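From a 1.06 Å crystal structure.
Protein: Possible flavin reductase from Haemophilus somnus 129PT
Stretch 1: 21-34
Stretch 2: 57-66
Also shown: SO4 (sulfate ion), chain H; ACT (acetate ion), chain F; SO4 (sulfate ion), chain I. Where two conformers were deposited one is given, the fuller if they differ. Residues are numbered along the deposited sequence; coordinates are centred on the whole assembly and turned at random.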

ATOM      1  N   ILE A  21      10.540  -7.662  -0.398  1.00  4.83           N
ATOM      2  CA  ILE A  21      11.809  -7.424  -1.047  1.00  5.55           C
ATOM      3  C   ILE A  21      11.531  -7.467  -2.554  1.00  4.64           C
ATOM      4  O   ILE A  21      10.995  -8.475  -3.074  1.00  5.36           O
ATOM      5  CB  ILE A  21      12.899  -8.396  -0.623  1.00  6.48           C
ATOM      6  CG1 ILE A  21      13.247  -8.150   0.845  1.00  6.52           C
ATOM      7  CG2 ILE A  21      14.144  -8.195  -1.498  1.00  6.65           C
ATOM      8  CD1 ILE A  21      14.171  -9.212   1.462  1.00  7.94           C
ATOM      9  N   VAL A  22      11.763  -6.352  -3.226  1.00  4.73           N
ATOM     10  CA  VAL A  22      11.438  -6.180  -4.637  1.00  5.02           C
ATOM     11  C   VAL A  22      12.724  -6.370  -5.404  1.00  5.26           C
ATOM     12  O   VAL A  22      13.693  -5.672  -5.159  1.00  6.56           O
ATOM     13  CB  VAL A  22      10.835  -4.795  -4.857  1.00  6.38           C
ATOM     14  CG1 VAL A  22      10.579  -4.557  -6.371  1.00  7.56           C
ATOM     15  CG2 VAL A  22       9.522  -4.654  -4.021  1.00  7.36           C
ATOM     16  N   THR A  23      12.730  -7.283  -6.377  1.00  5.61           N
ATOM     17  CA  THR A  23      13.967  -7.645  -7.063  1.00  5.65           C
ATOM     18  C   THR A  23      13.779  -7.566  -8.572  1.00  6.38           C
ATOM     19  O   THR A  23      12.689  -7.561  -9.098  1.00  6.80           O
ATOM     20  CB  THR A  23      14.352  -9.083  -6.723  1.00  6.32           C
ATOM     21  OG1 THR A  23      13.345  -9.947  -7.198  1.00  7.46           O
ATOM     22  CG2 THR A  23      14.557  -9.274  -5.215  1.00  6.91           C
ATOM     23  N   THR A  24      14.922  -7.542  -9.254  1.00  6.71           N
ATOM     24  CA  THR A  24      14.985  -7.618 -10.700  1.00  7.69           C
ATOM     25  C   THR A  24      16.334  -8.267 -11.048  1.00  8.80           C
ATOM     26  O   THR A  24      17.228  -8.410 -10.210  1.00  9.98           O
ATOM     27  CB  THR A  24      14.786  -6.240 -11.382  1.00  7.74           C
ATOM     28  OG1 THR A  24      14.553  -6.424 -12.778  1.00  9.91           O
ATOM     29  CG2 THR A  24      15.979  -5.306 -11.183  1.00  8.71           C
ATOM     30  N   SER A  25      16.462  -8.619 -12.327  0.50 13.12           N
ATOM     31  CA  SER A  25      17.602  -9.363 -12.857  0.50 17.44           C
ATOM     32  C   SER A  25      18.364  -8.583 -13.892  0.50 21.60           C
ATOM     33  O   SER A  25      17.738  -7.949 -14.752  0.50 20.37           O
ATOM     34  CB  SER A  25      17.070 -10.537 -13.635  0.50 18.29           C
ATOM     35  OG  SER A  25      16.578 -10.020 -14.865  0.50 21.03           O
ATOM     36  N   GLY A  26      19.673  -8.822 -13.962  1.00 26.22           N
ATOM     37  CA  GLY A  26      20.505  -7.984 -14.771  1.00 32.39           C
ATOM     38  C   GLY A  26      21.710  -8.790 -15.184  1.00 36.59           C
ATOM     39  O   GLY A  26      21.893  -9.941 -14.763  1.00 37.18           O
ATOM     40  N   GLU A  27      22.490  -8.163 -16.049  0.50 39.63           N
ATOM     41  CA  GLU A  27      23.837  -8.586 -16.380  0.50 41.14           C
ATOM     42  C   GLU A  27      24.719  -8.082 -15.254  0.50 41.69           C
ATOM     43  O   GLU A  27      25.570  -8.830 -14.750  0.50 42.33           O
ATOM     44  CB  GLU A  27      24.245  -7.973 -17.708  0.50 41.52           C
ATOM     45  CG  GLU A  27      25.479  -8.583 -18.363  0.50 41.35           C
ATOM     46  CD  GLU A  27      25.461  -8.378 -19.866  0.50 40.71           C
ATOM     47  OE1 GLU A  27      24.361  -8.478 -20.437  0.50 39.11           O
ATOM     48  OE2 GLU A  27      26.526  -8.127 -20.474  0.50 40.89           O
ATOM     49  N   THR A  28      24.447  -6.851 -14.792  1.00 40.77           N
ATOM     50  CA  THR A  28      25.036  -6.371 -13.554  1.00 39.63           C
ATOM     51  C   THR A  28      24.734  -7.415 -12.458  1.00 37.92           C
ATOM     52  O   THR A  28      25.338  -7.393 -11.387  1.00 38.58           O
ATOM     53  CB  THR A  28      24.466  -5.009 -13.114  1.00 38.41           C
ATOM     54  N   GLY A  29      23.786  -8.313 -12.731  1.00 34.80           N
ATOM     55  CA  GLY A  29      23.470  -9.451 -11.859  1.00 31.51           C
ATOM     56  C   GLY A  29      22.139  -9.171 -11.191  1.00 26.50           C
ATOM     57  O   GLY A  29      21.288  -8.458 -11.792  1.00 25.21           O
ATOM     58  N   GLN A  30      21.941  -9.703  -9.969  1.00 21.95           N
ATOM     59  CA  GLN A  30      20.684  -9.486  -9.215  1.00 16.29           C
ATOM     60  C   GLN A  30      20.652  -8.144  -8.459  1.00 12.22           C
ATOM     61  O   GLN A  30      21.674  -7.658  -7.985  1.00 12.36           O
ATOM     62  CB  GLN A  30      20.439 -10.616  -8.208  1.00 16.97           C
ATOM     63  CG  GLN A  30      20.536 -12.062  -8.758  1.00 18.38           C
ATOM     64  CD  GLN A  30      20.740 -13.176  -7.654  1.00 21.34           C
ATOM     65  OE1 GLN A  30      19.958 -14.154  -7.557  1.00 25.79           O
ATOM     66  NE2 GLN A  30      21.808 -13.043  -6.861  1.00 24.09           N
ATOM     67  N   HIS A  31      19.458  -7.562  -8.360  1.00 10.05           N
ATOM     68  CA  HIS A  31      19.276  -6.262  -7.697  1.00  7.75           C
ATOM     69  C   HIS A  31      17.993  -6.344  -6.905  1.00  7.44           C
ATOM     70  O   HIS A  31      17.023  -6.926  -7.359  1.00  7.93           O
ATOM     71  CB  HIS A  31      19.185  -5.120  -8.710  1.00  9.04           C
ATOM     72  CG  HIS A  31      20.360  -5.086  -9.611  1.00 11.47           C
ATOM     73  ND1 HIS A  31      21.551  -4.500  -9.265  1.00 13.68           N
ATOM     74  CD2 HIS A  31      20.557  -5.652 -10.819  1.00 14.28           C
ATOM     75  CE1 HIS A  31      22.423  -4.658 -10.244  1.00 15.38           C
ATOM     76  NE2 HIS A  31      21.840  -5.351 -11.206  1.00 16.14           N
ATOM     77  N   GLY A  32      17.970  -5.738  -5.746  1.00  7.68           N
ATOM     78  CA  GLY A  32      16.695  -5.673  -5.032  1.00  8.40           C
ATOM     79  C   GLY A  32      16.727  -4.658  -3.929  1.00  7.06           C
ATOM     80  O   GLY A  32      17.774  -4.121  -3.592  1.00  8.73           O
ATOM     81  N   PHE A  33      15.569  -4.422  -3.332  1.00  6.20           N
ATOM     82  CA  PHE A  33      15.411  -3.476  -2.244  1.00  7.09           C
ATOM     83  C   PHE A  33      14.184  -3.832  -1.417  1.00  5.16           C
ATOM     84  O   PHE A  33      13.213  -4.346  -1.916  1.00  5.94           O
ATOM     85  CB  PHE A  33      15.336  -2.015  -2.744  1.00  7.99           C
ATOM     86  CG  PHE A  33      14.108  -1.690  -3.560  1.00  8.22           C
ATOM     87  CD1 PHE A  33      14.057  -1.980  -4.908  1.00  9.82           C
ATOM     88  CD2 PHE A  33      12.990  -1.060  -3.007  1.00  9.70           C
ATOM     89  CE1 PHE A  33      12.962  -1.685  -5.678  1.00 10.48           C
ATOM     90  CE2 PHE A  33      11.862  -0.764  -3.828  1.00  9.75           C
ATOM     91  CZ  PHE A  33      11.874  -1.091  -5.145  1.00 10.67           C
ATOM     92  N   THR A  34      14.253  -3.486  -0.136  1.00  6.03           N
ATOM     93  CA  THR A  34      13.107  -3.634   0.771  1.00  6.06           C
ATOM     94  C   THR A  34      12.098  -2.523   0.511  1.00  6.70           C
ATOM     95  O   THR A  34      12.481  -1.350   0.424  1.00  7.59           O
ATOM     96  CB  THR A  34      13.569  -3.641   2.219  1.00  7.08           C
ATOM     97  OG1 THR A  34      14.496  -4.705   2.370  1.00  7.35           O
ATOM     98  CG2 THR A  34      12.412  -3.844   3.192  1.00  8.73           C
ATOM     99  N   ARG A  57      20.086   3.651  -5.636  1.00 10.69           N
ATOM    100  CA  ARG A  57      20.961   2.789  -6.394  1.00 10.79           C
ATOM    101  C   ARG A  57      20.168   1.791  -7.221  1.00 11.25           C
ATOM    102  O   ARG A  57      20.497   1.540  -8.387  1.00 12.81           O
ATOM    103  CB  ARG A  57      21.893   2.089  -5.401  1.00 10.51           C
ATOM    104  CG  ARG A  57      22.715   1.001  -6.004  1.00 12.17           C
ATOM    105  CD  ARG A  57      23.691   0.442  -5.003  1.00 12.68           C
ATOM    106  NE  ARG A  57      22.993  -0.171  -3.876  1.00 13.55           N
ATOM    107  CZ  ARG A  57      23.588  -0.841  -2.912  1.00 12.99           C
ATOM    108  NH1 ARG A  57      24.881  -1.062  -2.979  1.00 16.51           N
ATOM    109  NH2 ARG A  57      22.863  -1.318  -1.915  1.00 14.32           N
ATOM    110  N   ALA A  58      19.103   1.250  -6.649  1.00 13.00           N
ATOM    111  CA  ALA A  58      18.243   0.284  -7.287  1.00 12.46           C
ATOM    112  C   ALA A  58      17.626   0.748  -8.610  1.00 12.96           C
ATOM    113  O   ALA A  58      17.361  -0.054  -9.512  1.00 13.36           O
ATOM    114  CB  ALA A  58      17.089  -0.159  -6.305  1.00 14.88           C
ATOM    115  N   TYR A  59      17.298   2.028  -8.682  1.00 13.03           N
ATOM    116  CA  TYR A  59      16.298   2.525  -9.612  1.00 12.29           C
ATOM    117  C   TYR A  59      16.569   2.200 -11.073  1.00 11.43           C
ATOM    118  O   TYR A  59      15.700   1.705 -11.772  1.00 11.22           O
ATOM    119  CB  TYR A  59      16.153   4.016  -9.433  1.00 13.21           C
ATOM    120  CG  TYR A  59      15.197   4.632 -10.400  1.00 13.30           C
ATOM    121  CD1 TYR A  59      13.845   4.473 -10.280  1.00 12.31           C
ATOM    122  CD2 TYR A  59      15.658   5.478 -11.361  1.00 13.42           C
ATOM    123  CE1 TYR A  59      12.971   5.131 -11.160  1.00 13.36           C
ATOM    124  CE2 TYR A  59      14.830   6.126 -12.248  1.00 14.35           C
ATOM    125  CZ  TYR A  59      13.478   5.962 -12.144  1.00 13.24           C
ATOM    126  OH  TYR A  59      12.673   6.639 -13.043  1.00 14.67           O
ATOM    127  N   GLU A  60      17.754   2.511 -11.564  0.50 13.39           N
ATOM    128  CA  GLU A  60      17.946   2.364 -13.001  0.50 14.62           C
ATOM    129  C   GLU A  60      17.946   0.894 -13.466  0.50 13.14           C
ATOM    130  O   GLU A  60      17.705   0.638 -14.650  0.50 13.70           O
ATOM    131  CB  GLU A  60      19.190   3.109 -13.491  0.50 16.89           C
ATOM    132  CG  GLU A  60      19.086   4.627 -13.359  0.50 18.98           C
ATOM    133  CD  GLU A  60      18.049   5.296 -14.278  0.50 20.11           C
ATOM    134  OE1 GLU A  60      17.485   4.658 -15.184  0.50 19.43           O
ATOM    135  OE2 GLU A  60      17.808   6.502 -14.089  0.50 22.11           O
ATOM    136  N   HIS A  61      18.174  -0.056 -12.552  1.00 13.75           N
ATOM    137  CA  HIS A  61      18.074  -1.450 -12.909  1.00 14.03           C
ATOM    138  C   HIS A  61      16.637  -1.837 -13.229  1.00 11.10           C
ATOM    139  O   HIS A  61      16.351  -2.577 -14.150  1.00 13.33           O
ATOM    140  CB  HIS A  61      18.634  -2.307 -11.745  1.00 15.50           C
ATOM    141  CG  HIS A  61      20.046  -1.940 -11.345  1.00 17.76           C
ATOM    142  ND1 HIS A  61      21.137  -2.214 -12.145  1.00 20.56           N
ATOM    143  CD2 HIS A  61      20.541  -1.315 -10.250  1.00 19.11           C
ATOM    144  CE1 HIS A  61      22.236  -1.765 -11.562  1.00 20.54           C
ATOM    145  NE2 HIS A  61      21.907  -1.224 -10.407  1.00 21.08           N
ATOM    146  N   PHE A  62      15.693  -1.259 -12.496  1.00 10.18           N
ATOM    147  CA  PHE A  62      14.282  -1.505 -12.727  1.00  9.24           C
ATOM    148  C   PHE A  62      13.827  -0.831 -14.035  1.00  9.77           C
ATOM    149  O   PHE A  62      13.074  -1.391 -14.809  1.00 10.85           O
ATOM    150  CB  PHE A  62      13.462  -1.083 -11.494  1.00  9.71           C
ATOM    151  CG  PHE A  62      13.685  -2.013 -10.343  1.00  9.08           C
ATOM    152  CD1 PHE A  62      12.917  -3.136 -10.172  1.00  9.62           C
ATOM    153  CD2 PHE A  62      14.780  -1.819  -9.503  1.00  9.99           C
ATOM    154  CE1 PHE A  62      13.173  -4.034  -9.102  1.00  8.22           C
ATOM    155  CE2 PHE A  62      15.097  -2.761  -8.482  1.00 10.95           C
ATOM    156  CZ  PHE A  62      14.254  -3.816  -8.265  1.00 10.25           C
ATOM    157  N   VAL A  63      14.275   0.389 -14.245  1.00 11.48           N
ATOM    158  CA  VAL A  63      13.969   1.112 -15.487  1.00 13.81           C
ATOM    159  C   VAL A  63      14.494   0.333 -16.692  1.00 14.31           C
ATOM    160  O   VAL A  63      13.832   0.263 -17.732  1.00 15.43           O
ATOM    161  CB  VAL A  63      14.548   2.557 -15.467  1.00 14.00           C
ATOM    162  CG1 VAL A  63      14.348   3.246 -16.817  1.00 16.77           C
ATOM    163  CG2 VAL A  63      13.888   3.332 -14.390  1.00 14.64           C
ATOM    164  N   LYS A  64      15.713  -0.173 -16.597  1.00 14.80           N
ATOM    165  CA  LYS A  64      16.365  -0.858 -17.731  1.00 15.76           C
ATOM    166  C   LYS A  64      15.639  -2.172 -18.022  1.00 14.93           C
ATOM    167  O   LYS A  64      15.312  -2.495 -19.173  1.00 16.79           O
ATOM    168  CB  LYS A  64      17.831  -1.164 -17.402  1.00 19.31           C
ATOM    169  CG  LYS A  64      18.528  -2.087 -18.395  1.00 22.84           C
ATOM    170  N   ASN A  65      15.388  -2.968 -16.974  0.50 12.44           N
ATOM    171  CA  ASN A  65      14.849  -4.330 -17.167  0.50 11.71           C
ATOM    172  C   ASN A  65      13.374  -4.404 -17.437  0.50 10.67           C
ATOM    173  O   ASN A  65      12.881  -5.244 -18.179  0.50  9.91           O
ATOM    174  CB  ASN A  65      15.114  -5.218 -15.966  0.50 12.48           C
ATOM    175  CG  ASN A  65      16.557  -5.369 -15.694  0.50 13.03           C
ATOM    176  OD1 ASN A  65      17.392  -5.034 -16.550  0.50 14.20           O
ATOM    177  ND2 ASN A  65      16.890  -5.881 -14.522  0.50 13.18           N
ATOM    178  N   ARG A  66      12.648  -3.544 -16.757  1.00  9.40           N
ATOM    179  CA  ARG A  66      11.200  -3.497 -16.908  1.00  8.50           C
ATOM    180  C   ARG A  66      10.428  -4.741 -16.472  1.00  7.26           C
ATOM    181  O   ARG A  66       9.286  -4.975 -16.895  1.00  8.29           O
ATOM    182  CB  ARG A  66      10.825  -3.025 -18.298  1.00  9.65           C
ATOM    183  CG  ARG A  66      11.292  -1.599 -18.537  1.00 10.67           C
ATOM    184  CD  ARG A  66      10.610  -0.551 -17.651  1.00 11.50           C
ATOM    185  NE  ARG A  66       9.195  -0.431 -17.956  1.00 11.65           N
ATOM    186  CZ  ARG A  66       8.705   0.402 -18.868  1.00 11.84           C
ATOM    187  NH1 ARG A  66       9.473   1.252 -19.528  1.00 12.82           N
ATOM    188  NH2 ARG A  66       7.417   0.354 -19.128  1.00 12.65           N
TER
HETATM  189  S   SO4 H 164      19.385   0.135  -3.056  0.70 10.21           S
HETATM  190  O1  SO4 H 164      20.219  -0.586  -4.016  0.70 13.12           O
HETATM  191  O2  SO4 H 164      18.684   1.183  -3.684  0.70 12.68           O
HETATM  192  O3  SO4 H 164      20.348   0.556  -2.063  0.70 15.83           O
HETATM  193  O4  SO4 H 164      18.482  -0.811  -2.395  0.70 13.88           O
HETATM  194  C   ACT F 162      21.793  -4.285 -14.984  1.00 25.14           C
HETATM  195  O   ACT F 162      22.505  -3.324 -14.750  1.00 28.33           O
HETATM  196  OXT ACT F 162      21.916  -5.183 -14.152  1.00 28.00           O
HETATM  197  CH3 ACT F 162      21.023  -4.434 -16.266  1.00 23.67           C
HETATM  198  S   SO4 I 165      24.787  -1.781  -7.914  1.00 48.60           S
HETATM  199  O1  SO4 I 165      24.989  -2.859  -8.895  1.00 48.81           O
HETATM  200  O2  SO4 I 165      23.961  -0.730  -8.521  1.00 48.13           O
HETATM  201  O3  SO4 I 165      26.103  -1.227  -7.540  1.00 48.72           O
HETATM  202  O4  SO4 I 165      24.178  -2.363  -6.718  1.00 48.33           O

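This is a helix packed across a two-stranded hairpin, held mainly by aromatic rings, with one side-chain hydrogen bond near the helix's C-terminal end and a stacked histidine pair bordered by crystallisation ions.

The hairpin supplies a regular platform. Strands 21-25 and 30-34 pair through Val22 and Phe33, and through Thr24 and His31, each pair exchanging two backbone hydrogen bonds. Alternation then does the sorting: Val22, Thr24, His31 and Phe33 send their CA-to-CB bonds toward the helix, while Thr23 points away. The helix 59-65 crosses the first strand at 57°, with axes 8.4 Å apart at closest approach.

Phe62 is the centrepiece, with the most covered area of any residue in the contact. Its CA-to-CB bond points sideways, yet the ring (chi1 m) reaches the strands and is used on both faces. Over one, Thr24 CG2 sits 3.6 Å from the centroid of the Phe62 ring, only 9° off the normal, a well-centred CH-pi contact. Over the opposite face comes the edge of Phe33, its CE1 3.6 Å from Phe62 CZ with the planes at 83°, an offset edge-to-face pair. Val22 adds an apolar contact, CG1 to Phe62 CE1 at 3.8 Å. Further toward the start of stretch 2, Phe33 CD1 meets Ala58 CB at 3.8 Å; the small side chain lies where the backbones come close, Gly32 CA and Ala58 CA being 6.6 Å apart.

Thr24 serves two partners. While its methyl covers Phe62, its hydroxyl accepts a hydrogen bond from Asn65, ND2 to OG1 at 3.0 Å and nearly straight at 169°. One helical turn lies between His61 and Asn65, and both point toward the hairpin. The given Asn65 conformer, one of two deposited, also places ND2 just 2.2 Å from Ser25 O, too short to be read as a hydrogen bond.

His31 and His61 stack face to face, centroids 3.5 Å apart and planes at 12°. Their nitrogens approach one another, but the angles are poor for hydrogen bonding, as expected of rings laid flat together. The ring edges remain free for polar partners: His61 NE2 donates to O2 of the chain I sulfate at 2.8 Å, and His61 ND1 to acetate O at 3.1 Å. The lesson is economical: let strand alternation present the side chains, sandwich one aromatic between a methyl and a ring edge, and stack polar rings by their faces so that their edges stay available.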